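UDP-N-Acetylglucosamine 2-Epimerase (Thermus thermophilus, PDB 1V4V) probably interconverts UDP-N-acetylglucosamine and UDP-N-acetylmannosamine by epimerising the sugar at C2, as a two-domain homodimeric enzyme of the GT-B clan. Local coordinates at residues A[63-68]-A[77-82]; A[209-214]-A[238-243]; A[4-9]-A[32-37]; A[189-194]-A[268-273]. All blocks are in the same frame, centred on the assembly; numbering follows the deposited sequence.

Interaction 1: residues A[63-68]-A[77-82]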
loop_
_atom_site.group_PDB
_atom_site.type_symbol
_atom_site.label_atom_id
_atom_site.label_comp_id
_atom_site.label_asym_id
_atom_site.label_seq_id
_atom_site.Cartn_x
_atom_site.Cartn_y
_atom_site.Cartn_z
ATOM N N LEU A 63 6.209 17.607 12.125
ATOM C CA LEU A 63 7.006 17.497 10.910
ATOM C C LEU A 63 7.035 18.898 10.303
ATOM O O LEU A 63 6.190 19.730 10.621
ATOM C CB LEU A 63 6.374 16.514 9.923
ATOM C CG LEU A 63 6.311 15.051 10.357
ATOM C CD1 LEU A 63 5.812 14.195 9.187
ATOM C CD2 LEU A 63 7.697 14.582 10.802
ATOM N N ASP A 64 8.009 19.163 9.442
ATOM C CA ASP A 64 8.128 20.471 8.808
ATOM C C ASP A 64 7.443 20.402 7.447
ATOM O O ASP A 64 7.979 19.835 6.497
ATOM C CB ASP A 64 9.608 20.838 8.664
ATOM C CG ASP A 64 9.816 22.260 8.191
ATOM O OD1 ASP A 64 10.923 22.797 8.403
ATOM O OD2 ASP A 64 8.881 22.838 7.599
ATOM N N VAL A 65 6.250 20.983 7.367
ATOM C CA VAL A 65 5.464 20.957 6.138
ATOM C C VAL A 65 5.183 22.346 5.572
ATOM O O VAL A 65 4.817 23.262 6.303
ATOM C CB VAL A 65 4.117 20.234 6.384
ATOM C CG1 VAL A 65 3.285 20.214 5.115
ATOM C CG2 VAL A 65 4.379 18.815 6.875
HETATM N N MSE A 66 5.352 22.489 4.259
HETATM C CA MSE A 66 5.109 23.764 3.587
HETATM C C MSE A 66 3.626 24.121 3.688
HETATM O O MSE A 66 2.777 23.243 3.821
HETATM C CB MSE A 66 5.498 23.672 2.103
HETATM C CG MSE A 66 6.915 23.182 1.817
HETATM SE SE MSE A 66 7.316 23.085 -0.097
HETATM C CE MSE A 66 5.535 23.306 -0.802
ATOM N N GLN A 67 3.312 25.412 3.622
ATOM C CA GLN A 67 1.920 25.851 3.691
ATOM C C GLN A 67 1.318 25.883 2.290
ATOM O O GLN A 67 0.125 25.640 2.102
ATOM C CB GLN A 67 1.824 27.249 4.310
ATOM C CG GLN A 67 1.029 27.303 5.602
ATOM C CD GLN A 67 1.749 26.649 6.763
ATOM O OE1 GLN A 67 1.186 26.496 7.845
ATOM N NE2 GLN A 67 3.004 26.269 6.549
ATOM N N GLU A 68 2.161 26.182 1.309
ATOM C CA GLU A 68 1.730 26.270 -0.077
ATOM C C GLU A 68 1.335 24.922 -0.667
ATOM O O GLU A 68 1.828 23.876 -0.250
ATOM C CB GLU A 68 2.842 26.882 -0.932
ATOM C CG GLU A 68 4.157 26.134 -0.822
ATOM C CD GLU A 68 5.156 26.523 -1.893
ATOM O OE1 GLU A 68 4.813 26.428 -3.090
ATOM O OE2 GLU A 68 6.287 26.910 -1.538
ATOM N N ALA A 77 7.796 13.078 -1.074
ATOM C CA ALA A 77 9.243 13.116 -0.914
ATOM C C ALA A 77 9.634 13.995 0.272
ATOM O O ALA A 77 10.617 13.721 0.957
ATOM C CB ALA A 77 9.893 13.639 -2.187
ATOM N N ARG A 78 8.857 15.046 0.502
ATOM C CA ARG A 78 9.110 15.976 1.606
ATOM C C ARG A 78 8.801 15.333 2.958
ATOM O O ARG A 78 9.489 15.572 3.952
ATOM C CB ARG A 78 8.248 17.233 1.428
ATOM C CG ARG A 78 8.316 18.220 2.587
ATOM C CD ARG A 78 9.058 19.482 2.195
ATOM N NE ARG A 78 9.251 20.378 3.331
ATOM C CZ ARG A 78 10.034 21.453 3.307
ATOM N NH1 ARG A 78 10.696 21.769 2.203
ATOM N NH2 ARG A 78 10.162 22.204 4.391
ATOM N N ILE A 79 7.762 14.507 2.987
ATOM C CA ILE A 79 7.343 13.842 4.213
ATOM C C ILE A 79 8.156 12.615 4.618
ATOM O O ILE A 79 8.558 12.480 5.769
ATOM C CB ILE A 79 5.864 13.389 4.110
ATOM C CG1 ILE A 79 4.950 14.605 3.955
ATOM C CG2 ILE A 79 5.485 12.528 5.313
ATOM C CD1 ILE A 79 4.997 15.586 5.122
ATOM N N LEU A 80 8.399 11.723 3.666
ATOM C CA LEU A 80 9.083 10.468 3.945
ATOM C C LEU A 80 10.344 10.454 4.817
ATOM O O LEU A 80 10.375 9.775 5.842
ATOM C CB LEU A 80 9.375 9.737 2.628
ATOM C CG LEU A 80 9.810 8.278 2.768
ATOM C CD1 LEU A 80 8.716 7.484 3.480
ATOM C CD2 LEU A 80 10.075 7.684 1.382
ATOM N N PRO A 81 11.393 11.198 4.430
ATOM C CA PRO A 81 12.624 11.199 5.231
ATOM C C PRO A 81 12.477 11.738 6.647
ATOM O O PRO A 81 12.932 11.116 7.605
ATOM C CB PRO A 81 13.587 12.049 4.399
ATOM C CG PRO A 81 13.051 11.913 2.992
ATOM C CD PRO A 81 11.563 12.022 3.224
ATOM N N GLN A 82 11.864 12.905 6.779
ATOM C CA GLN A 82 11.709 13.494 8.098
ATOM C C GLN A 82 10.771 12.680 8.981
ATOM O O GLN A 82 10.892 12.713 10.200
ATOM C CB GLN A 82 11.226 14.941 7.989
ATOM C CG GLN A 82 9.844 15.122 7.406
ATOM C CD GLN A 82 9.409 16.572 7.442
ATOM O OE1 GLN A 82 9.542 17.247 8.468
ATOM N NE2 GLN A 82 8.885 17.062 6.326
#
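Asp-64 O is gripped by two side chains of the helix. Gln-82 NE2 donates to Asp-64 O at 2.9 Å in a nearly straight bond that lies in the Gln-82 amide plane but arrives above the plane of the Asp-64 carbonyl, and Arg-78 NE adds a weak bond of 3.5 Å to Asp-64 O. The same amide accepts from Asp-64 N through Gln-82 OE1 at 2.6 Å, so it clamps both backbone polar groups of Asp-64. Gln-82 CG stands between its backbone N and carbonyl carbon (chi1 65°), with the chain extended beyond. Gln-82 NE2 also bonds to Arg-78 O, and the three bonds together would hold the amide's rotation. Side chains of helix 72-89 thus hold the irregular segment 63-68, which leads from edge strand 61-62 of the N-terminal Rossmann-like sheet into that same helix. Beside these bonds, Asp-64 OD2 forms a long salt bridge of 3.5 Å to Arg-78 NH2, the carboxylate and guanidinium planes being 79° apart. Over the centre of one guanidinium face lies CG of the selenomethionine Met-66. Val-65 CG2 meets CD1 of the buried Ile-79 at 3.7 Å, and Ile-79 also touches Ala-106 of helix 102-113. Pro-81 packs on Ala-77 of the second subunit.

Interaction 2: residues A[209-214]-A[238-243]; sequences ENWPLL and HLNPVV
The indole of Trp-211 carries a methyl group on one face: Val-243 CG2 sits over the six-membered ring, 3.5 Å from its centroid and 24° off the normal, a CH-pi contact. The methyl is displaced toward the rim, where CH2 and CZ3 of Trp-211 are both 3.3 Å from Val-243 CG2, a close fit. Val-242 CG1 and Asn-240 ND2 approach the ring obliquely and at longer range, Val-242 CG1 lying 4.4 Å from Trp-211 CD1. The two methyls of Val-243 divide the work. CG2, anti to the carbonyl carbon, meets the indole, whereas Val-243 CG1, anti to the backbone N (chi1 175°), is 3.8 Å from Leu-214 CD1. Leu-214 lies near the N-terminal end of helix 214-227 and Val-243 in the first turn of helix 241-251, so the contact pairs two helices that follow adjacent parallel strands, 200-203 and 232-236, of the C-terminal Rossmann-like domain. Asn-240 occupies the N-cap position of helix 241-251, though its side chain makes no capping bond. Beyond the pair, Leu-214 reaches Ala-246, while Val-243 touches Val-237. No hydrogen bond joins the two segments; the contact is apolar and probably depends on the close fit of the Val-243 methyl to the indole face.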
loop_
_atom_site.group_PDB
_atom_site.type_symbol
_atom_site.label_atom_id
_atom_site.label_comp_id
_atom_site.label_asym_id
_atom_site.label_seq_id
_atom_site.Cartn_x
_atom_site.Cartn_y
_atom_site.Cartn_z
ATOM N N GLU A 209 -30.086 22.468 0.723
ATOM C CA GLU A 209 -31.298 22.229 -0.057
ATOM C C GLU A 209 -32.565 22.656 0.681
ATOM O O GLU A 209 -33.578 22.963 0.055
ATOM C CB GLU A 209 -31.412 20.753 -0.462
ATOM C CG GLU A 209 -31.638 19.779 0.682
ATOM C CD GLU A 209 -32.025 18.398 0.188
ATOM O OE1 GLU A 209 -33.103 18.268 -0.429
ATOM O OE2 GLU A 209 -31.255 17.441 0.411
ATOM N N ASN A 210 -32.508 22.672 2.008
ATOM C CA ASN A 210 -33.655 23.079 2.816
ATOM C C ASN A 210 -33.715 24.604 2.953
ATOM O O ASN A 210 -34.691 25.146 3.465
ATOM C CB ASN A 210 -33.585 22.447 4.213
ATOM C CG ASN A 210 -34.172 21.040 4.261
ATOM O OD1 ASN A 210 -34.622 20.504 3.247
ATOM N ND2 ASN A 210 -34.173 20.439 5.450
ATOM N N TRP A 211 -32.669 25.289 2.490
ATOM C CA TRP A 211 -32.596 26.755 2.560
ATOM C C TRP A 211 -33.929 27.470 2.375
ATOM O O TRP A 211 -34.386 28.190 3.265
ATOM C CB TRP A 211 -31.630 27.304 1.498
ATOM C CG TRP A 211 -30.179 27.346 1.853
ATOM C CD1 TRP A 211 -29.163 27.767 1.041
ATOM C CD2 TRP A 211 -29.572 26.981 3.096
ATOM N NE1 TRP A 211 -27.963 27.687 1.699
ATOM C CE2 TRP A 211 -28.183 27.209 2.963
ATOM C CE3 TRP A 211 -30.060 26.483 4.309
ATOM C CZ2 TRP A 211 -27.281 26.956 3.997
ATOM C CZ3 TRP A 211 -29.164 26.233 5.333
ATOM C CH2 TRP A 211 -27.790 26.470 5.171
ATOM N N PRO A 212 -34.569 27.285 1.208
ATOM C CA PRO A 212 -35.851 27.917 0.887
ATOM C C PRO A 212 -37.054 27.460 1.701
ATOM O O PRO A 212 -38.133 28.039 1.586
ATOM C CB PRO A 212 -36.011 27.617 -0.601
ATOM C CG PRO A 212 -35.399 26.265 -0.717
ATOM C CD PRO A 212 -34.138 26.407 0.102
ATOM N N LEU A 213 -36.867 26.425 2.516
ATOM C CA LEU A 213 -37.945 25.903 3.351
ATOM C C LEU A 213 -37.756 26.354 4.795
ATOM O O LEU A 213 -38.623 26.133 5.640
ATOM C CB LEU A 213 -37.945 24.371 3.332
ATOM C CG LEU A 213 -37.924 23.639 1.992
ATOM C CD1 LEU A 213 -37.990 22.133 2.267
ATOM C CD2 LEU A 213 -39.093 24.083 1.127
ATOM N N LEU A 214 -36.622 26.988 5.074
ATOM C CA LEU A 214 -36.310 27.422 6.434
ATOM C C LEU A 214 -37.366 28.271 7.115
ATOM O O LEU A 214 -37.642 28.072 8.292
ATOM C CB LEU A 214 -34.961 28.148 6.465
ATOM C CG LEU A 214 -33.730 27.248 6.334
ATOM C CD1 LEU A 214 -32.472 28.103 6.432
ATOM C CD2 LEU A 214 -33.736 26.186 7.428
ATOM N N HIS A 238 -26.502 28.906 11.887
ATOM C CA HIS A 238 -25.340 29.135 11.035
ATOM C C HIS A 238 -25.255 30.600 10.600
ATOM O O HIS A 238 -26.270 31.294 10.509
ATOM C CB HIS A 238 -25.372 28.212 9.815
ATOM C CG HIS A 238 -24.847 26.837 10.094
ATOM N ND1 HIS A 238 -25.526 25.925 10.874
ATOM C CD2 HIS A 238 -23.685 26.240 9.740
ATOM C CE1 HIS A 238 -24.802 24.826 10.991
ATOM N NE2 HIS A 238 -23.681 24.990 10.313
ATOM N N LEU A 239 -24.034 31.060 10.336
ATOM C CA LEU A 239 -23.785 32.447 9.948
ATOM C C LEU A 239 -24.330 32.892 8.593
ATOM O O LEU A 239 -24.554 34.085 8.379
ATOM C CB LEU A 239 -22.281 32.731 9.998
ATOM C CG LEU A 239 -21.649 32.672 11.390
ATOM C CD1 LEU A 239 -20.140 32.809 11.277
ATOM C CD2 LEU A 239 -22.228 33.777 12.258
ATOM N N ASN A 240 -24.534 31.947 7.682
ATOM C CA ASN A 240 -25.047 32.273 6.356
ATOM C C ASN A 240 -26.243 33.221 6.437
ATOM O O ASN A 240 -27.281 32.881 7.009
ATOM C CB ASN A 240 -25.465 30.998 5.623
ATOM C CG ASN A 240 -24.402 29.922 5.672
ATOM O OD1 ASN A 240 -24.084 29.394 6.739
ATOM N ND2 ASN A 240 -23.839 29.594 4.513
ATOM N N PRO A 241 -26.110 34.429 5.862
ATOM C CA PRO A 241 -27.193 35.419 5.877
ATOM C C PRO A 241 -28.515 34.860 5.347
ATOM O O PRO A 241 -29.585 35.229 5.826
ATOM C CB PRO A 241 -26.646 36.541 4.995
ATOM C CG PRO A 241 -25.168 36.466 5.252
ATOM C CD PRO A 241 -24.910 34.976 5.202
ATOM N N VAL A 242 -28.435 33.978 4.354
ATOM C CA VAL A 242 -29.628 33.374 3.763
ATOM C C VAL A 242 -30.430 32.628 4.830
ATOM O O VAL A 242 -31.665 32.678 4.855
ATOM C CB VAL A 242 -29.257 32.371 2.647
ATOM C CG1 VAL A 242 -30.517 31.845 1.982
ATOM C CG2 VAL A 242 -28.349 33.039 1.628
ATOM N N VAL A 243 -29.710 31.938 5.708
ATOM C CA VAL A 243 -30.323 31.180 6.792
ATOM C C VAL A 243 -30.943 32.114 7.826
ATOM O O VAL A 243 -32.081 31.921 8.252
ATOM C CB VAL A 243 -29.277 30.301 7.506
ATOM C CG1 VAL A 243 -29.901 29.608 8.715
ATOM C CG2 VAL A 243 -28.712 29.278 6.536
#

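Interaction 3: residues A[4-9]-A[32-37]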
loop_
_atom_site.group_PDB
_atom_site.type_symbol
_atom_site.label_atom_id
_atom_site.label_comp_id
_atom_site.label_asym_id
_atom_site.label_seq_id
_atom_site.Cartn_x
_atom_site.Cartn_y
_atom_site.Cartn_z
ATOM N N GLY A 4 4.899 3.919 30.600
ATOM C CA GLY A 4 5.175 2.543 30.107
ATOM C C GLY A 4 6.505 2.463 29.385
ATOM O O GLY A 4 7.079 3.492 29.027
HETATM N N MSE A 5 6.994 1.245 29.162
HETATM C CA MSE A 5 8.273 1.055 28.487
HETATM C C MSE A 5 8.132 1.152 26.968
HETATM O O MSE A 5 9.022 1.663 26.289
HETATM C CB MSE A 5 8.890 -0.302 28.863
HETATM C CG MSE A 5 8.416 -1.487 28.024
HETATM SE SE MSE A 5 6.682 -2.216 28.493
HETATM C CE MSE A 5 7.235 -4.006 28.951
ATOM N N LYS A 6 7.013 0.663 26.440
ATOM C CA LYS A 6 6.771 0.707 25.000
ATOM C C LYS A 6 6.222 2.074 24.605
ATOM O O LYS A 6 5.481 2.699 25.367
ATOM C CB LYS A 6 5.769 -0.376 24.587
ATOM C CG LYS A 6 6.184 -1.810 24.896
ATOM C CD LYS A 6 7.475 -2.195 24.189
ATOM C CE LYS A 6 7.654 -3.710 24.154
ATOM N NZ LYS A 6 7.520 -4.333 25.500
ATOM N N ARG A 7 6.585 2.537 23.414
ATOM C CA ARG A 7 6.110 3.829 22.943
ATOM C C ARG A 7 5.254 3.667 21.689
ATOM O O ARG A 7 5.644 2.987 20.738
ATOM C CB ARG A 7 7.297 4.756 22.672
ATOM C CG ARG A 7 8.264 4.870 23.854
ATOM C CD ARG A 7 9.256 6.009 23.667
ATOM N NE ARG A 7 10.412 5.909 24.559
ATOM C CZ ARG A 7 10.345 5.827 25.887
ATOM N NH1 ARG A 7 9.173 5.829 26.505
ATOM N NH2 ARG A 7 11.460 5.742 26.601
ATOM N N VAL A 8 4.078 4.286 21.703
ATOM C CA VAL A 8 3.150 4.209 20.577
ATOM C C VAL A 8 2.919 5.608 20.034
ATOM O O VAL A 8 2.337 6.459 20.705
ATOM C CB VAL A 8 1.797 3.607 21.016
ATOM C CG1 VAL A 8 0.850 3.505 19.824
ATOM C CG2 VAL A 8 2.023 2.243 21.628
ATOM N N VAL A 9 3.379 5.846 18.813
ATOM C CA VAL A 9 3.231 7.156 18.206
ATOM C C VAL A 9 1.991 7.250 17.328
ATOM O O VAL A 9 1.790 6.429 16.432
ATOM C CB VAL A 9 4.480 7.514 17.351
ATOM C CG1 VAL A 9 4.301 8.886 16.694
ATOM C CG2 VAL A 9 5.735 7.516 18.232
ATOM N N PRO A 32 -0.844 -0.081 31.262
ATOM C CA PRO A 32 0.487 -0.236 31.855
ATOM C C PRO A 32 1.506 -0.808 30.877
ATOM O O PRO A 32 1.239 -1.797 30.195
ATOM C CB PRO A 32 0.228 -1.174 33.033
ATOM C CG PRO A 32 -1.172 -0.824 33.432
ATOM C CD PRO A 32 -1.862 -0.748 32.092
ATOM N N GLY A 33 2.675 -0.179 30.816
ATOM C CA GLY A 33 3.717 -0.644 29.921
ATOM C C GLY A 33 3.720 0.090 28.594
ATOM O O GLY A 33 4.605 -0.119 27.769
ATOM N N LEU A 34 2.727 0.951 28.388
ATOM C CA LEU A 34 2.622 1.717 27.149
ATOM C C LEU A 34 2.585 3.213 27.406
ATOM O O LEU A 34 2.056 3.673 28.418
ATOM C CB LEU A 34 1.352 1.331 26.377
ATOM C CG LEU A 34 1.259 -0.066 25.769
ATOM C CD1 LEU A 34 -0.087 -0.245 25.084
ATOM C CD2 LEU A 34 2.394 -0.257 24.781
ATOM N N LYS A 35 3.155 3.968 26.477
ATOM C CA LYS A 35 3.155 5.417 26.563
ATOM C C LYS A 35 2.826 5.950 25.174
ATOM O O LYS A 35 3.560 5.708 24.214
ATOM C CB LYS A 35 4.514 5.952 27.013
ATOM C CG LYS A 35 4.577 7.471 27.020
ATOM C CD LYS A 35 5.742 7.991 27.838
ATOM C CE LYS A 35 7.071 7.540 27.270
ATOM N NZ LYS A 35 8.215 7.950 28.139
ATOM N N PRO A 36 1.703 6.667 25.047
ATOM C CA PRO A 36 1.323 7.211 23.743
ATOM C C PRO A 36 2.030 8.535 23.481
ATOM O O PRO A 36 2.300 9.301 24.409
ATOM C CB PRO A 36 -0.185 7.376 23.876
ATOM C CG PRO A 36 -0.321 7.822 25.312
ATOM C CD PRO A 36 0.647 6.907 26.052
ATOM N N LEU A 37 2.344 8.790 22.218
ATOM C CA LEU A 37 2.996 10.032 21.823
ATOM C C LEU A 37 2.309 10.536 20.563
ATOM O O LEU A 37 1.754 9.745 19.797
ATOM C CB LEU A 37 4.476 9.803 21.525
ATOM C CG LEU A 37 5.378 9.323 22.664
ATOM C CD1 LEU A 37 6.754 9.027 22.094
ATOM C CD2 LEU A 37 5.458 10.382 23.761
#
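Four backbone hydrogen bonds run between Lys-6, Val-8 and the facing strand in a parallel ladder. Lys-6 N donates to Gly-33 O at 2.9 Å and Lys-6 O accepts from Lys-35 N; Val-8 N then reaches Lys-35 O in an almost straight bond (171°), and Val-8 O receives Leu-37 N at 2.8 Å. CA-H groups of Leu-34, Arg-7, Pro-36 and Val-9 lean on carbonyls across the strands as weaker supplements. On the face bearing Lys-6, Val-8, Leu-34 and Pro-36, one methyl of Leu-34 makes the contacts: Leu-34 CD2 is tight against Lys-6 CB at 3.4 Å and lies 4.0 Å from Val-8 CG2. Chi1 of Leu-34 (-68°) puts CG beside the backbone N, and CD2 lies beyond it. The face bearing Arg-7, Val-9, Lys-35 and Leu-37 has Val-9 CG2 4.2 Å from Leu-37 CB. There Arg-7 and Lys-35 lie side by side, pointing the same way; like charges might repel, but the fine placement of their tips is doubtful. Before the ladder, Gly-4 CA packs 3.2 Å from Gly-33 C, main chain meeting main chain. These are the two parallel strands of the beta-alpha-beta unit 6-12, 15-29, 34-40 of a Rossmann-like sheet. Leu-28 of helix 15-29 covers Val-8, Leu-34 and Pro-36, helix 353-364 adds Val-361 and Ala-362, and strand 94-98 pairs with the far side of strand 6-12.

Interaction 4: residues A[189-194]-A[268-273]; sequences GRLPEG and MAALMR
Leu-191 and Leu-271 carry the aliphatic part of this contact, their side chains crossing at about a right angle. Leu-191 CD2 touches the helix twice, at Leu-271 CA (4.0 Å) and at Leu-271 CD1 (4.1 Å). Leu-191 CG, set anti to the carbonyl carbon (chi1 -74°), stands 4.2 Å from Ala-270 CB. Pro-192 adds the ring carbon CD, which lies 4.4 Å from Leu-271 CB. A second kind of contact sets a methyl against main chain: Ala-270 CB points at the loop and rests on its backbone, about 4.0 Å from each of Gly-189 C, Arg-190 C and Leu-191 N. The small side chain thus lets the extended loop run close along the helix, and the CA atoms of Leu-191 and Leu-271 come within 5.3 Å. A polar tie between loop and helix lies just outside the segment 268-273: Ser-267 OG, of helix 265-273 itself, bonds to Arg-190 O. Beyond the helix, Ser-275 OG bonds to Leu-271 O. In the C-terminal Rossmann-like domain, the loop after helix 177-188 passes over helix 265-273 on its way to strand 200-203, an inner strand of the six-stranded parallel sheet, and Leu-271 also meets Val-234 of strand 232-236. With no hydrogen bond or charge pair between the two segments, the contact rests on apolar burial of Leu-191, Pro-192 and Leu-271 together with the Ala-270 methyl on the loop backbone, and is little directional.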
loop_
_atom_site.group_PDB
_atom_site.type_symbol
_atom_site.label_atom_id
_atom_site.label_comp_id
_atom_site.label_asym_id
_atom_site.label_seq_id
_atom_site.Cartn_x
_atom_site.Cartn_y
_atom_site.Cartn_z
ATOM N N GLY A 189 -16.602 19.226 27.446
ATOM C CA GLY A 189 -17.151 20.500 27.027
ATOM C C GLY A 189 -18.052 21.179 28.040
ATOM O O GLY A 189 -18.432 20.594 29.053
ATOM N N ARG A 190 -18.389 22.431 27.756
ATOM C CA ARG A 190 -19.262 23.215 28.618
ATOM C C ARG A 190 -20.398 23.814 27.807
ATOM O O ARG A 190 -20.186 24.336 26.711
ATOM C CB ARG A 190 -18.479 24.338 29.297
ATOM C CG ARG A 190 -17.602 23.876 30.441
ATOM C CD ARG A 190 -16.813 25.039 31.015
ATOM N NE ARG A 190 -15.844 25.552 30.051
ATOM C CZ ARG A 190 -15.059 26.602 30.268
ATOM N NH1 ARG A 190 -15.128 27.260 31.419
ATOM N NH2 ARG A 190 -14.197 26.990 29.337
ATOM N N LEU A 191 -21.607 23.739 28.349
ATOM C CA LEU A 191 -22.761 24.285 27.660
ATOM C C LEU A 191 -22.630 25.786 27.492
ATOM O O LEU A 191 -21.835 26.435 28.183
ATOM C CB LEU A 191 -24.048 23.988 28.432
ATOM C CG LEU A 191 -24.598 22.563 28.409
ATOM C CD1 LEU A 191 -24.142 21.824 29.652
ATOM C CD2 LEU A 191 -26.114 22.613 28.367
ATOM N N PRO A 192 -23.396 26.359 26.551
ATOM C CA PRO A 192 -23.364 27.802 26.308
ATOM C C PRO A 192 -23.705 28.506 27.613
ATOM O O PRO A 192 -24.389 27.941 28.464
ATOM C CB PRO A 192 -24.445 27.991 25.249
ATOM C CG PRO A 192 -24.344 26.724 24.458
ATOM C CD PRO A 192 -24.225 25.675 25.541
ATOM N N GLU A 193 -23.229 29.737 27.765
ATOM C CA GLU A 193 -23.470 30.513 28.975
ATOM C C GLU A 193 -24.843 31.169 29.020
ATOM O O GLU A 193 -25.420 31.494 27.987
ATOM C CB GLU A 193 -22.409 31.611 29.115
ATOM C CG GLU A 193 -21.001 31.127 29.410
ATOM C CD GLU A 193 -20.838 30.635 30.834
ATOM O OE1 GLU A 193 -19.678 30.493 31.282
ATOM O OE2 GLU A 193 -21.863 30.387 31.502
ATOM N N GLY A 194 -25.350 31.358 30.234
ATOM C CA GLY A 194 -26.627 32.024 30.437
ATOM C C GLY A 194 -27.910 31.382 29.949
ATOM O O GLY A 194 -28.915 32.076 29.787
HETATM N N MSE A 268 -21.107 22.069 21.769
HETATM C CA MSE A 268 -22.280 21.517 21.095
HETATM C C MSE A 268 -22.576 20.117 21.620
HETATM O O MSE A 268 -23.733 19.769 21.841
HETATM C CB MSE A 268 -22.059 21.466 19.580
HETATM C CG MSE A 268 -23.182 20.768 18.808
HETATM SE SE MSE A 268 -24.928 21.587 19.036
HETATM C CE MSE A 268 -25.074 22.468 17.327
ATOM N N ALA A 269 -21.534 19.313 21.818
ATOM C CA ALA A 269 -21.720 17.959 22.328
ATOM C C ALA A 269 -22.344 18.003 23.720
ATOM O O ALA A 269 -23.212 17.191 24.050
ATOM C CB ALA A 269 -20.383 17.218 22.381
ATOM N N ALA A 270 -21.895 18.952 24.536
ATOM C CA ALA A 270 -22.415 19.099 25.889
ATOM C C ALA A 270 -23.892 19.493 25.842
ATOM O O ALA A 270 -24.710 18.960 26.590
ATOM C CB ALA A 270 -21.610 20.150 26.648
ATOM N N LEU A 271 -24.227 20.424 24.954
ATOM C CA LEU A 271 -25.610 20.872 24.810
ATOM C C LEU A 271 -26.507 19.701 24.417
ATOM O O LEU A 271 -27.568 19.492 25.000
ATOM C CB LEU A 271 -25.701 21.963 23.746
ATOM C CG LEU A 271 -27.103 22.468 23.395
ATOM C CD1 LEU A 271 -27.781 23.060 24.632
ATOM C CD2 LEU A 271 -26.988 23.510 22.301
HETATM N N MSE A 272 -26.084 18.940 23.413
HETATM C CA MSE A 272 -26.873 17.796 22.976
HETATM C C MSE A 272 -27.063 16.790 24.103
HETATM O O MSE A 272 -28.171 16.298 24.323
HETATM C CB MSE A 272 -26.210 17.105 21.779
HETATM C CG MSE A 272 -26.231 17.907 20.493
HETATM SE SE MSE A 272 -25.627 16.818 18.995
HETATM C CE MSE A 272 -23.737 16.878 19.352
ATOM N N ARG A 273 -25.986 16.481 24.817
ATOM C CA ARG A 273 -26.061 15.524 25.910
ATOM C C ARG A 273 -27.067 15.967 26.975
ATOM O O ARG A 273 -27.724 15.138 27.603
ATOM C CB ARG A 273 -24.681 15.333 26.546
ATOM C CG ARG A 273 -24.635 14.204 27.563
ATOM C CD ARG A 273 -23.246 14.033 28.159
ATOM N NE ARG A 273 -22.867 15.172 28.989
ATOM C CZ ARG A 273 -21.765 15.225 29.729
ATOM N NH1 ARG A 273 -20.924 14.199 29.743
ATOM N NH2 ARG A 273 -21.510 16.299 30.464
#

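How the interactions relate
From the N terminus, interaction 3 comes first, closing the loop through helix 15-29 and pairing the first two strands of the N-terminal sheet. Interaction 1 follows in series with a short closure, joining the exit of edge strand 61-62 to helix 72-89; its nearest atoms are about 9 Å from interaction 3. Further along, in the domain of the six-stranded sheet, interaction 4 opens at 189-194 and closes only at 268-273. Nested inside that long loop is interaction 2, linking the N-terminal ends of helices 214-227 and 241-251, with nearest atoms about 7 Å from interaction 4. None cross: two contacts serve each Rossmann-like domain, and the centres of interactions 2 and 3 lie 48 Å apart.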